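Local coordinates for iron Transport-associated domain protein (Bacillus anthracis, PDB 4H8Q) that binds heme through its near-iron transporter (NEAT) domain and probably carries it, as part of a hemophore that takes heme from methemoglobin, at residues 19-23 and 34-38; 92-98 and 122-127; 61-67 and 103-109. The protein carries 1 engineered substitution. All blocks are in the same frame, centred on the assembly; numbering follows the deposited sequence.

Contact 1: residues 19-23 and 34-38; sequences AFKVL and NTYVV. Engineered in segment 34-38: T35 (natural residue Gln). With HEM (protoporphyrin IX containing Fe), chain B.
Segment 19-23 is an extended piece of strand 14-24, and residues 34-38 form the later part of the loop between that strand and strand 41-46. The two approach closely at one end and splay apart at the other: V22 CA and N34 CA lie 5.0 Å apart, F20 CA and V38 CA 8.9 Å. N34 starts the second segment with near-helical backbone angles (-60/-26). Its t rotamer swings the amide to the strand, where OD1 accepts a hydrogen bond from V22 N at 2.9 Å and nearly straight, 168°, so a side chain, not a neighbouring strand's backbone, accepts from this amide. A water lies 2.8 Å from both N34 OD1 and F20 O. T35, an engineered residue where the natural sequence has Gln, continues the turn (-66/-23) and does not touch the strand. Y36 (-111/16) ends it and points its ring the other way, into the heme pocket: one ring face lies over C2C of HEM, and Y36 OH is 3.1 Å from HEM CBB. The position matches the heme-pocket lip of NEAT domains; N34 links it to strand 14-24. The chain then straightens at V37 (-125/156), whose side chain points at the strand and packs with CG2 3.5 Å from F20 CE2 and 4.1 Å from V22 CG2. F20 reaches it with a p rotamer. At V38 (-102/125) the side chain turns away, while V38 O sits near the plane of the F20 ring, at its edge, 3.2 Å from F20 CE1.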
loop_
_atom_site.group_PDB
_atom_site.type_symbol
_atom_site.label_atom_id
_atom_site.label_comp_id
_atom_site.label_asym_id
_atom_site.label_seq_id
_atom_site.Cartn_x
_atom_site.Cartn_y
_atom_site.Cartn_z
ATOM N N ALA A 19 5.777 -2.118 9.962
ATOM C CA ALA A 19 6.251 -3.032 8.935
ATOM C C ALA A 19 5.081 -3.748 8.281
ATOM O O ALA A 19 4.038 -3.943 8.901
ATOM C CB ALA A 19 7.220 -4.056 9.533
ATOM N N PHE A 20 5.257 -4.144 7.027
ATOM C CA PHE A 20 4.203 -4.870 6.318
ATOM C C PHE A 20 4.798 -5.634 5.146
ATOM O O PHE A 20 5.958 -5.410 4.760
ATOM C CB PHE A 20 3.128 -3.903 5.804
ATOM C CG PHE A 20 3.607 -3.035 4.676
ATOM C CD1 PHE A 20 4.304 -1.864 4.939
ATOM C CD2 PHE A 20 3.380 -3.401 3.353
ATOM C CE1 PHE A 20 4.769 -1.073 3.900
ATOM C CE2 PHE A 20 3.831 -2.612 2.307
ATOM C CZ PHE A 20 4.529 -1.446 2.579
ATOM N N LYS A 21 3.993 -6.535 4.586
ATOM C CA LYS A 21 4.340 -7.268 3.385
ATOM C C LYS A 21 3.121 -7.241 2.469
ATOM O O LYS A 21 1.982 -7.190 2.949
ATOM C CB LYS A 21 4.683 -8.724 3.736
ATOM C CG LYS A 21 5.975 -8.901 4.510
ATOM C CD LYS A 21 6.138 -10.347 4.971
ATOM C CE LYS A 21 7.436 -10.546 5.754
ATOM N NZ LYS A 21 7.546 -11.931 6.310
ATOM N N VAL A 22 3.355 -7.260 1.164
ATOM C CA VAL A 22 2.275 -7.437 0.204
ATOM C C VAL A 22 2.257 -8.896 -0.225
ATOM O O VAL A 22 3.280 -9.434 -0.643
ATOM C CB VAL A 22 2.450 -6.538 -1.030
ATOM C CG1 VAL A 22 1.235 -6.652 -1.956
ATOM C CG2 VAL A 22 2.639 -5.081 -0.587
ATOM N N LEU A 23 1.084 -9.513 -0.129
ATOM C CA LEU A 23 0.918 -10.937 -0.402
ATOM C C LEU A 23 0.158 -11.181 -1.696
ATOM O O LEU A 23 -0.753 -10.438 -2.051
ATOM C CB LEU A 23 0.172 -11.594 0.762
ATOM C CG LEU A 23 0.784 -11.427 2.151
ATOM C CD1 LEU A 23 -0.138 -12.041 3.211
ATOM C CD2 LEU A 23 2.192 -12.042 2.204
ATOM N N ASN A 34 5.579 -6.645 -3.691
ATOM C CA ASN A 34 6.298 -6.318 -2.477
ATOM C C ASN A 34 7.630 -5.633 -2.774
ATOM O O ASN A 34 8.159 -4.878 -1.952
ATOM C CB ASN A 34 6.520 -7.576 -1.647
ATOM C CG ASN A 34 6.906 -7.268 -0.230
ATOM O OD1 ASN A 34 6.108 -6.730 0.547
ATOM N ND2 ASN A 34 8.138 -7.613 0.128
ATOM N N THR A 35 8.161 -5.906 -3.960
ATOM C CA THR A 35 9.418 -5.327 -4.419
ATOM C C THR A 35 9.314 -3.812 -4.626
ATOM O O THR A 35 10.321 -3.092 -4.585
ATOM C CB THR A 35 9.812 -5.986 -5.765
ATOM O OG1 THR A 35 10.158 -7.363 -5.538
ATOM C CG2 THR A 35 10.975 -5.272 -6.425
ATOM N N TYR A 36 8.087 -3.340 -4.830
ATOM C CA TYR A 36 7.839 -1.973 -5.287
ATOM C C TYR A 36 7.197 -1.097 -4.224
ATOM O O TYR A 36 6.657 -0.038 -4.526
ATOM C CB TYR A 36 6.972 -1.990 -6.547
ATOM C CG TYR A 36 7.667 -2.682 -7.691
ATOM C CD1 TYR A 36 8.601 -2.006 -8.458
ATOM C CD2 TYR A 36 7.423 -4.019 -7.973
ATOM C CE1 TYR A 36 9.261 -2.636 -9.496
ATOM C CE2 TYR A 36 8.075 -4.661 -9.009
ATOM C CZ TYR A 36 8.998 -3.961 -9.765
ATOM O OH TYR A 36 9.663 -4.587 -10.791
ATOM N N VAL A 37 7.246 -1.550 -2.979
ATOM C CA VAL A 37 6.781 -0.738 -1.865
ATOM C C VAL A 37 7.895 -0.615 -0.837
ATOM O O VAL A 37 8.800 -1.454 -0.776
ATOM C CB VAL A 37 5.551 -1.364 -1.177
ATOM C CG1 VAL A 37 4.448 -1.581 -2.180
ATOM C CG2 VAL A 37 5.929 -2.679 -0.492
ATOM N N VAL A 38 7.844 0.440 -0.035
ATOM C CA VAL A 38 8.814 0.607 1.031
ATOM C C VAL A 38 8.213 0.223 2.376
ATOM O O VAL A 38 7.168 0.726 2.765
ATOM C CB VAL A 38 9.318 2.048 1.111
ATOM C CG1 VAL A 38 10.241 2.217 2.316
ATOM C CG2 VAL A 38 10.009 2.437 -0.185
HETATM C CHA HEM B . 2.719 -11.207 -11.496
HETATM C CHB HEM B . 6.649 -10.064 -14.104
HETATM C CHC HEM B . 6.379 -5.445 -12.595
HETATM C CHD HEM B . 2.822 -6.700 -9.528
HETATM C C1A HEM B . 3.797 -11.287 -12.335
HETATM C C2A HEM B . 4.232 -12.475 -13.048
HETATM C C3A HEM B . 5.318 -12.146 -13.755
HETATM C C4A HEM B . 5.603 -10.747 -13.535
HETATM C CMA HEM B . 6.143 -13.074 -14.673
HETATM C CAA HEM B . 3.561 -13.870 -12.967
HETATM C CBA HEM B . 3.799 -14.468 -11.580
HETATM C CGA HEM B . 5.272 -14.615 -11.261
HETATM O O1A HEM B . 6.038 -15.098 -12.133
HETATM O O2A HEM B . 5.701 -14.275 -10.127
HETATM C C1B HEM B . 6.924 -8.731 -13.900
HETATM C C2B HEM B . 8.057 -8.025 -14.449
HETATM C C3B HEM B . 7.994 -6.760 -14.041
HETATM C C4B HEM B . 6.809 -6.603 -13.215
HETATM C CMB HEM B . 9.160 -8.650 -15.336
HETATM C CAB HEM B . 9.025 -5.671 -14.412
HETATM C CBB HEM B . 8.951 -4.468 -13.852
HETATM C C1C HEM B . 5.413 -5.385 -11.609
HETATM C C2C HEM B . 5.069 -4.216 -10.822
HETATM C C3C HEM B . 4.087 -4.554 -9.977
HETATM C C4C HEM B . 3.769 -5.958 -10.195
HETATM C CMC HEM B . 5.725 -2.819 -10.965
HETATM C CAC HEM B . 3.407 -3.624 -8.951
HETATM C CBC HEM B . 2.335 -4.058 -8.289
HETATM C C1D HEM B . 2.485 -8.005 -9.801
HETATM C C2D HEM B . 1.424 -8.703 -9.124
HETATM C C3D HEM B . 1.388 -10.094 -9.724
HETATM C C4D HEM B . 2.432 -10.110 -10.719
HETATM C CMD HEM B . 0.516 -8.158 -8.012
HETATM C CAD HEM B . 0.428 -11.238 -9.353
HETATM C CBD HEM B . 1.163 -12.283 -8.527
HETATM C CGD HEM B . 1.740 -11.694 -7.270
HETATM O O1D HEM B . 1.006 -11.017 -6.490
HETATM O O2D HEM B . 2.954 -11.928 -7.037
HETATM N NA HEM B . 4.651 -10.257 -12.656
HETATM N NB HEM B . 6.180 -7.834 -13.149
HETATM N NC HEM B . 4.606 -6.425 -11.187
HETATM N ND HEM B . 3.061 -8.863 -10.739
HETATM FE FE HEM B . 4.474 -8.292 -12.102
HETATM O O HOH W 1 7.375 -5.053 2.397
#

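Contact 2: residues 92-98 and 122-127; sequences FEANDLF and IQFDPT
Strand 92-94 and strand 122-125 are not neighbours in the sheet. Their axes come no closer than 11.4 Å and cross at -62°, so side chains must fill the gap. F92 (p, chi2 86°) and F124 (m, chi2 97°) both point inward and meet edge to edge, F92 CE1 to F124 CZ at 4.2 Å; F92 CZ also packs on I122 CD1 at 4.0 Å, and A94 CB on F124 CE1 at 4.4 Å. After A94 the chain swings toward F124. D96 OD1 accepts from F98 N (2.9 Å), an Asx turn that brings L97 CA within 5.9 Å of F124 CA and L97 O within 3.3 Å of F124 CB. L97 (m, t) sets CB 3.9 Å from P126 CG. F98 (m, chi2 91°) lays its ring over P126 in a surface CH-pi contact, P126 CG 3.9 Å from the F98 ring centroid. A second Asx turn shapes the other side: D125 OD1 takes T127 N (3.2 Å) and T127 OG1 (2.9 Å). Between the segments, a water links L97 O (2.8 Å), F124 N (2.8 Å) and Q123 NE2 (3.1 Å), while Q123 OE1 is hydrogen-bonded to K100 NZ. F92, I122 and F124 form part of the interior of the immunoglobulin-like beta barrel of NEAT domains.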
loop_
_atom_site.group_PDB
_atom_site.type_symbol
_atom_site.label_atom_id
_atom_site.label_comp_id
_atom_site.label_asym_id
_atom_site.label_seq_id
_atom_site.Cartn_x
_atom_site.Cartn_y
_atom_site.Cartn_z
ATOM N N PHE A 92 -4.120 5.784 2.909
ATOM C CA PHE A 92 -5.399 5.095 3.001
ATOM C C PHE A 92 -5.645 4.675 4.437
ATOM O O PHE A 92 -4.722 4.635 5.253
ATOM C CB PHE A 92 -5.441 3.869 2.071
ATOM C CG PHE A 92 -4.301 2.901 2.283
ATOM C CD1 PHE A 92 -4.392 1.907 3.240
ATOM C CD2 PHE A 92 -3.141 2.994 1.526
ATOM C CE1 PHE A 92 -3.348 1.016 3.433
ATOM C CE2 PHE A 92 -2.095 2.107 1.712
ATOM C CZ PHE A 92 -2.201 1.118 2.674
ATOM N N GLU A 93 -6.899 4.370 4.740
ATOM C CA GLU A 93 -7.291 3.991 6.083
ATOM C C GLU A 93 -7.120 2.500 6.303
ATOM O O GLU A 93 -7.325 1.688 5.393
ATOM C CB GLU A 93 -8.754 4.372 6.320
ATOM C CG GLU A 93 -8.967 5.468 7.332
ATOM C CD GLU A 93 -10.436 5.647 7.670
ATOM O OE1 GLU A 93 -11.135 6.358 6.915
ATOM O OE2 GLU A 93 -10.889 5.063 8.681
ATOM N N ALA A 94 -6.718 2.145 7.517
ATOM C CA ALA A 94 -6.714 0.758 7.937
ATOM C C ALA A 94 -7.567 0.683 9.195
ATOM O O ALA A 94 -7.761 1.684 9.884
ATOM C CB ALA A 94 -5.302 0.289 8.210
ATOM N N ASN A 95 -8.109 -0.491 9.477
ATOM C CA ASN A 95 -8.889 -0.663 10.690
ATOM C C ASN A 95 -8.114 -1.536 11.657
ATOM O O ASN A 95 -7.411 -1.044 12.539
ATOM C CB ASN A 95 -10.248 -1.285 10.368
ATOM C CG ASN A 95 -10.910 -0.644 9.156
ATOM O OD1 ASN A 95 -10.749 -1.112 8.026
ATOM N ND2 ASN A 95 -11.653 0.437 9.385
ATOM N N ASP A 96 -8.241 -2.841 11.467
ATOM C CA ASP A 96 -7.530 -3.811 12.270
ATOM C C ASP A 96 -6.157 -4.031 11.647
ATOM O O ASP A 96 -6.044 -4.640 10.581
ATOM C CB ASP A 96 -8.321 -5.122 12.284
ATOM C CG ASP A 96 -7.705 -6.174 13.176
ATOM O OD1 ASP A 96 -6.591 -5.952 13.695
ATOM O OD2 ASP A 96 -8.339 -7.240 13.358
ATOM N N LEU A 97 -5.112 -3.546 12.311
ATOM C CA LEU A 97 -3.749 -3.701 11.801
ATOM C C LEU A 97 -3.271 -5.156 11.785
ATOM O O LEU A 97 -2.217 -5.467 11.225
ATOM C CB LEU A 97 -2.773 -2.854 12.615
ATOM C CG LEU A 97 -3.027 -1.349 12.601
ATOM C CD1 LEU A 97 -2.064 -0.653 13.542
ATOM C CD2 LEU A 97 -2.899 -0.799 11.187
ATOM N N PHE A 98 -4.034 -6.048 12.408
ATOM C CA PHE A 98 -3.667 -7.459 12.417
ATOM C C PHE A 98 -4.402 -8.262 11.341
ATOM O O PHE A 98 -4.106 -9.440 11.116
ATOM C CB PHE A 98 -3.885 -8.067 13.808
ATOM C CG PHE A 98 -3.000 -7.474 14.862
ATOM C CD1 PHE A 98 -3.421 -6.388 15.609
ATOM C CD2 PHE A 98 -1.735 -7.989 15.089
ATOM C CE1 PHE A 98 -2.601 -5.837 16.574
ATOM C CE2 PHE A 98 -0.910 -7.443 16.055
ATOM C CZ PHE A 98 -1.340 -6.367 16.795
ATOM N N ILE A 122 -2.484 -6.725 1.815
ATOM C CA ILE A 122 -1.432 -6.149 2.633
ATOM C C ILE A 122 -1.548 -6.720 4.036
ATOM O O ILE A 122 -2.625 -6.693 4.636
ATOM C CB ILE A 122 -1.549 -4.614 2.689
ATOM C CG1 ILE A 122 -1.353 -4.035 1.285
ATOM C CG2 ILE A 122 -0.515 -4.042 3.654
ATOM C CD1 ILE A 122 -1.800 -2.569 1.129
ATOM N N GLN A 123 -0.444 -7.245 4.556
ATOM C CA GLN A 123 -0.413 -7.718 5.937
ATOM C C GLN A 123 0.574 -6.886 6.729
ATOM O O GLN A 123 1.769 -6.906 6.456
ATOM C CB GLN A 123 -0.027 -9.197 6.018
ATOM C CG GLN A 123 -0.071 -9.746 7.436
ATOM C CD GLN A 123 -1.324 -10.566 7.698
ATOM O OE1 GLN A 123 -1.451 -11.693 7.214
ATOM N NE2 GLN A 123 -2.261 -10.000 8.457
ATOM N N PHE A 124 0.055 -6.140 7.701
ATOM C CA PHE A 124 0.889 -5.371 8.610
ATOM C C PHE A 124 1.367 -6.274 9.733
ATOM O O PHE A 124 0.705 -7.263 10.068
ATOM C CB PHE A 124 0.107 -4.190 9.192
ATOM C CG PHE A 124 -0.453 -3.265 8.147
ATOM C CD1 PHE A 124 -1.761 -3.389 7.728
ATOM C CD2 PHE A 124 0.344 -2.277 7.581
ATOM C CE1 PHE A 124 -2.280 -2.552 6.758
ATOM C CE2 PHE A 124 -0.169 -1.429 6.611
ATOM C CZ PHE A 124 -1.482 -1.568 6.206
ATOM N N ASP A 125 2.518 -5.937 10.310
ATOM C CA ASP A 125 3.011 -6.646 11.486
ATOM C C ASP A 125 3.457 -5.642 12.539
ATOM O O ASP A 125 4.629 -5.275 12.597
ATOM C CB ASP A 125 4.161 -7.585 11.114
ATOM C CG ASP A 125 4.632 -8.420 12.292
ATOM O OD1 ASP A 125 4.112 -8.221 13.409
ATOM O OD2 ASP A 125 5.529 -9.266 12.101
ATOM N N PRO A 126 2.510 -5.181 13.371
ATOM C CA PRO A 126 2.761 -4.129 14.361
ATOM C C PRO A 126 3.882 -4.485 15.325
ATOM O O PRO A 126 4.520 -3.585 15.874
ATOM C CB PRO A 126 1.435 -4.044 15.116
ATOM C CG PRO A 126 0.424 -4.484 14.122
ATOM C CD PRO A 126 1.094 -5.587 13.355
ATOM N N THR A 127 4.128 -5.778 15.510
ATOM C CA THR A 127 5.098 -6.244 16.494
ATOM C C THR A 127 6.528 -6.249 15.961
ATOM O O THR A 127 7.486 -6.348 16.731
ATOM C CB THR A 127 4.746 -7.670 17.002
ATOM O OG1 THR A 127 5.166 -8.646 16.041
ATOM C CG2 THR A 127 3.256 -7.807 17.231
HETATM O O HOH W 2 -2.349 -6.951 8.846
#

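Contact 3: residues 61-67 and 103-109; sequences WITKFQT and AKVKVDI. With HEM (protoporphyrin IX containing Fe), chain B.
A classic beta bulge interrupts this antiparallel pair: T63 and K64 both face K106, whose O accepts from T63 N at 2.8 Å and, weakly, from K64 N at 3.4 Å. T63 departs from extended geometry (-89/-24), and its p rotamer sends OG1 to D108 OD1 (2.7 Å), which also takes a salt bridge from K106 NZ (2.8 Å). Otherwise the strands run at 175° with axes 4.5 Å apart. K64-K106 and Q66-K104 are hydrogen-bonded pairs: K106 N to K64 O 3.0 Å, Q66 N to K104 O 2.9 Å, K104 N to Q66 O 2.9 Å. I62-V107, F65-V105 and T67-A103 are non-hydrogen-bonded pairs whose side chains share the buried face, with I62 CG2 3.7 Å from V105 CG2. Ahead of the strand, W61 O receives D108 N (2.8 Å), and I109 CG1 sits over the W61 five-membered ring, 3.7 Å from its centroid, a CH-pi contact at the heme pocket. V107 CG2 is 3.6 Å from HEM CAC, V105 CG1 3.7 Å from HEM CBC and I109 CD1 3.5 Å from HEM CBB. In the barrel, strand 72-82 flanks strand 62-69 through backbone hydrogen bonds of F65 and T67, and strand 114-125 flanks strand 101-109 through A103, V105 and V107.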
loop_
_atom_site.group_PDB
_atom_site.type_symbol
_atom_site.label_atom_id
_atom_site.label_comp_id
_atom_site.label_asym_id
_atom_site.label_seq_id
_atom_site.Cartn_x
_atom_site.Cartn_y
_atom_site.Cartn_z
ATOM N N TRP A 61 5.157 3.353 -13.325
ATOM C CA TRP A 61 4.579 2.078 -13.772
ATOM C C TRP A 61 3.266 1.737 -13.075
ATOM O O TRP A 61 2.455 0.967 -13.590
ATOM C CB TRP A 61 5.554 0.941 -13.482
ATOM C CG TRP A 61 6.754 0.914 -14.342
ATOM C CD1 TRP A 61 7.005 1.678 -15.450
ATOM C CD2 TRP A 61 7.889 0.069 -14.166
ATOM N NE1 TRP A 61 8.234 1.350 -15.974
ATOM C CE2 TRP A 61 8.796 0.371 -15.205
ATOM C CE3 TRP A 61 8.228 -0.911 -13.231
ATOM C CZ2 TRP A 61 10.022 -0.283 -15.331
ATOM C CZ3 TRP A 61 9.446 -1.556 -13.357
ATOM C CH2 TRP A 61 10.328 -1.241 -14.403
ATOM N N ILE A 62 3.062 2.283 -11.886
ATOM C CA ILE A 62 1.882 1.915 -11.113
ATOM C C ILE A 62 0.793 2.932 -11.391
ATOM O O ILE A 62 0.832 4.045 -10.886
ATOM C CB ILE A 62 2.207 1.816 -9.607
ATOM C CG1 ILE A 62 3.370 0.843 -9.385
ATOM C CG2 ILE A 62 0.974 1.380 -8.831
ATOM C CD1 ILE A 62 3.912 0.821 -7.962
ATOM N N THR A 63 -0.166 2.563 -12.231
ATOM C CA THR A 63 -1.143 3.542 -12.702
ATOM C C THR A 63 -2.380 3.675 -11.822
ATOM O O THR A 63 -3.045 4.714 -11.833
ATOM C CB THR A 63 -1.527 3.310 -14.171
ATOM O OG1 THR A 63 -2.039 1.987 -14.319
ATOM C CG2 THR A 63 -0.307 3.470 -15.064
ATOM N N LYS A 64 -2.694 2.630 -11.064
ATOM C CA LYS A 64 -3.801 2.679 -10.118
ATOM C C LYS A 64 -3.437 1.916 -8.862
ATOM O O LYS A 64 -2.750 0.890 -8.921
ATOM C CB LYS A 64 -5.069 2.050 -10.701
ATOM C CG LYS A 64 -5.724 2.831 -11.823
ATOM C CD LYS A 64 -7.062 2.197 -12.192
ATOM C CE LYS A 64 -7.893 3.131 -13.063
ATOM N NZ LYS A 64 -9.158 2.489 -13.535
ATOM N N PHE A 65 -3.899 2.414 -7.721
ATOM C CA PHE A 65 -3.739 1.688 -6.471
ATOM C C PHE A 65 -4.955 1.920 -5.586
ATOM O O PHE A 65 -5.283 3.065 -5.263
ATOM C CB PHE A 65 -2.461 2.104 -5.729
ATOM C CG PHE A 65 -2.286 1.398 -4.421
ATOM C CD1 PHE A 65 -1.989 0.039 -4.392
ATOM C CD2 PHE A 65 -2.476 2.061 -3.225
ATOM C CE1 PHE A 65 -1.846 -0.631 -3.192
ATOM C CE2 PHE A 65 -2.336 1.396 -2.010
ATOM C CZ PHE A 65 -2.013 0.053 -1.993
ATOM N N GLN A 66 -5.628 0.837 -5.203
ATOM C CA GLN A 66 -6.871 0.961 -4.443
ATOM C C GLN A 66 -6.852 0.059 -3.218
ATOM O O GLN A 66 -6.212 -0.996 -3.212
ATOM C CB GLN A 66 -8.064 0.596 -5.328
ATOM C CG GLN A 66 -8.141 1.411 -6.592
ATOM C CD GLN A 66 -9.304 1.011 -7.471
ATOM O OE1 GLN A 66 -9.845 -0.088 -7.349
ATOM N NE2 GLN A 66 -9.687 1.903 -8.376
ATOM N N THR A 67 -7.554 0.466 -2.168
ATOM C CA THR A 67 -7.705 -0.402 -1.015
ATOM C C THR A 67 -9.180 -0.532 -0.667
ATOM O O THR A 67 -9.991 0.313 -1.054
ATOM C CB THR A 67 -6.915 0.108 0.207
ATOM O OG1 THR A 67 -7.421 1.386 0.616
ATOM C CG2 THR A 67 -5.443 0.243 -0.130
ATOM N N ALA A 103 -6.327 -5.053 -1.504
ATOM C CA ALA A 103 -5.973 -3.930 -2.358
ATOM C C ALA A 103 -5.954 -4.378 -3.810
ATOM O O ALA A 103 -5.988 -5.576 -4.106
ATOM C CB ALA A 103 -4.617 -3.359 -1.958
ATOM N N LYS A 104 -5.924 -3.407 -4.710
ATOM C CA LYS A 104 -5.877 -3.671 -6.139
ATOM C C LYS A 104 -4.817 -2.766 -6.722
ATOM O O LYS A 104 -4.614 -1.640 -6.251
ATOM C CB LYS A 104 -7.215 -3.337 -6.791
ATOM C CG LYS A 104 -8.333 -4.313 -6.445
ATOM C CD LYS A 104 -9.674 -3.804 -6.942
ATOM C CE LYS A 104 -10.763 -4.848 -6.742
ATOM N NZ LYS A 104 -10.499 -6.064 -7.575
ATOM N N VAL A 105 -4.136 -3.255 -7.747
ATOM C CA VAL A 105 -3.088 -2.473 -8.392
ATOM C C VAL A 105 -3.197 -2.632 -9.907
ATOM O O VAL A 105 -3.527 -3.712 -10.404
ATOM C CB VAL A 105 -1.679 -2.876 -7.872
ATOM C CG1 VAL A 105 -1.320 -4.329 -8.265
ATOM C CG2 VAL A 105 -0.624 -1.887 -8.351
ATOM N N LYS A 106 -2.963 -1.542 -10.638
ATOM C CA LYS A 106 -2.854 -1.598 -12.088
ATOM C C LYS A 106 -1.450 -1.173 -12.484
ATOM O O LYS A 106 -0.946 -0.160 -12.012
ATOM C CB LYS A 106 -3.895 -0.710 -12.767
ATOM C CG LYS A 106 -3.891 -0.801 -14.285
ATOM C CD LYS A 106 -5.084 -0.051 -14.859
ATOM C CE LYS A 106 -5.229 -0.265 -16.362
ATOM N NZ LYS A 106 -4.277 0.586 -17.117
ATOM N N VAL A 107 -0.816 -1.959 -13.346
ATOM C CA VAL A 107 0.563 -1.710 -13.748
ATOM C C VAL A 107 0.632 -1.556 -15.264
ATOM O O VAL A 107 0.019 -2.332 -16.006
ATOM C CB VAL A 107 1.479 -2.873 -13.331
ATOM C CG1 VAL A 107 2.940 -2.543 -13.623
ATOM C CG2 VAL A 107 1.286 -3.215 -11.853
ATOM N N ASP A 108 1.354 -0.537 -15.721
ATOM C CA ASP A 108 1.546 -0.316 -17.154
ATOM C C ASP A 108 2.989 0.017 -17.460
ATOM O O ASP A 108 3.506 1.045 -17.015
ATOM C CB ASP A 108 0.641 0.795 -17.680
ATOM C CG ASP A 108 -0.817 0.418 -17.651
ATOM O OD1 ASP A 108 -1.528 0.895 -16.737
ATOM O OD2 ASP A 108 -1.256 -0.360 -18.534
ATOM N N ILE A 109 3.638 -0.861 -18.224
ATOM C CA ILE A 109 4.993 -0.609 -18.680
ATOM C C ILE A 109 4.971 -0.690 -20.198
ATOM O O ILE A 109 5.060 -1.774 -20.772
ATOM C CB ILE A 109 5.994 -1.624 -18.112
ATOM C CG1 ILE A 109 5.778 -1.810 -16.603
ATOM C CG2 ILE A 109 7.421 -1.176 -18.421
ATOM C CD1 ILE A 109 6.687 -2.812 -15.971
HETATM C CHA HEM B . 2.719 -11.207 -11.496
HETATM C CHB HEM B . 6.649 -10.064 -14.104
HETATM C CHC HEM B . 6.379 -5.445 -12.595
HETATM C CHD HEM B . 2.822 -6.700 -9.528
HETATM C C1A HEM B . 3.797 -11.287 -12.335
HETATM C C2A HEM B . 4.232 -12.475 -13.048
HETATM C C3A HEM B . 5.318 -12.146 -13.755
HETATM C C4A HEM B . 5.603 -10.747 -13.535
HETATM C CMA HEM B . 6.143 -13.074 -14.673
HETATM C CAA HEM B . 3.561 -13.870 -12.967
HETATM C CBA HEM B . 3.799 -14.468 -11.580
HETATM C CGA HEM B . 5.272 -14.615 -11.261
HETATM O O1A HEM B . 6.038 -15.098 -12.133
HETATM O O2A HEM B . 5.701 -14.275 -10.127
HETATM C C1B HEM B . 6.924 -8.731 -13.900
HETATM C C2B HEM B . 8.057 -8.025 -14.449
HETATM C C3B HEM B . 7.994 -6.760 -14.041
HETATM C C4B HEM B . 6.809 -6.603 -13.215
HETATM C CMB HEM B . 9.160 -8.650 -15.336
HETATM C CAB HEM B . 9.025 -5.671 -14.412
HETATM C CBB HEM B . 8.951 -4.468 -13.852
HETATM C C1C HEM B . 5.413 -5.385 -11.609
HETATM C C2C HEM B . 5.069 -4.216 -10.822
HETATM C C3C HEM B . 4.087 -4.554 -9.977
HETATM C C4C HEM B . 3.769 -5.958 -10.195
HETATM C CMC HEM B . 5.725 -2.819 -10.965
HETATM C CAC HEM B . 3.407 -3.624 -8.951
HETATM C CBC HEM B . 2.335 -4.058 -8.289
HETATM C C1D HEM B . 2.485 -8.005 -9.801
HETATM C C2D HEM B . 1.424 -8.703 -9.124
HETATM C C3D HEM B . 1.388 -10.094 -9.724
HETATM C C4D HEM B . 2.432 -10.110 -10.719
HETATM C CMD HEM B . 0.516 -8.158 -8.012
HETATM C CAD HEM B . 0.428 -11.238 -9.353
HETATM C CBD HEM B . 1.163 -12.283 -8.527
HETATM C CGD HEM B . 1.740 -11.694 -7.270
HETATM O O1D HEM B . 1.006 -11.017 -6.490
HETATM O O2D HEM B . 2.954 -11.928 -7.037
HETATM N NA HEM B . 4.651 -10.257 -12.656
HETATM N NB HEM B . 6.180 -7.834 -13.149
HETATM N NC HEM B . 4.606 -6.425 -11.187
HETATM N ND HEM B . 3.061 -8.863 -10.739
HETATM FE FE HEM B . 4.474 -8.292 -12.102
#

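From the N terminus, contact 1 comes first and closes the short excursion after strand 14-24, a loop in which S31 and M32 hydrogen-bond the heme. It is complete before the others open. Contacts 3 and 2 then cross: 61-67 opens contact 3, 92-98 opens contact 2, 103-109 closes contact 3 and 122-127 closes contact 2, so the two contacts overlap along the chain. Strand 114-125 pairs with strand 14-24, A19 and K21 meeting D125 and Q123, which joins contact 2 to contact 1. F92 and I122 pack on F65, joining contact 2 to contact 3 through the barrel interior, while Y36 touches W61 beside the heme, where contacts 1 and 3 meet.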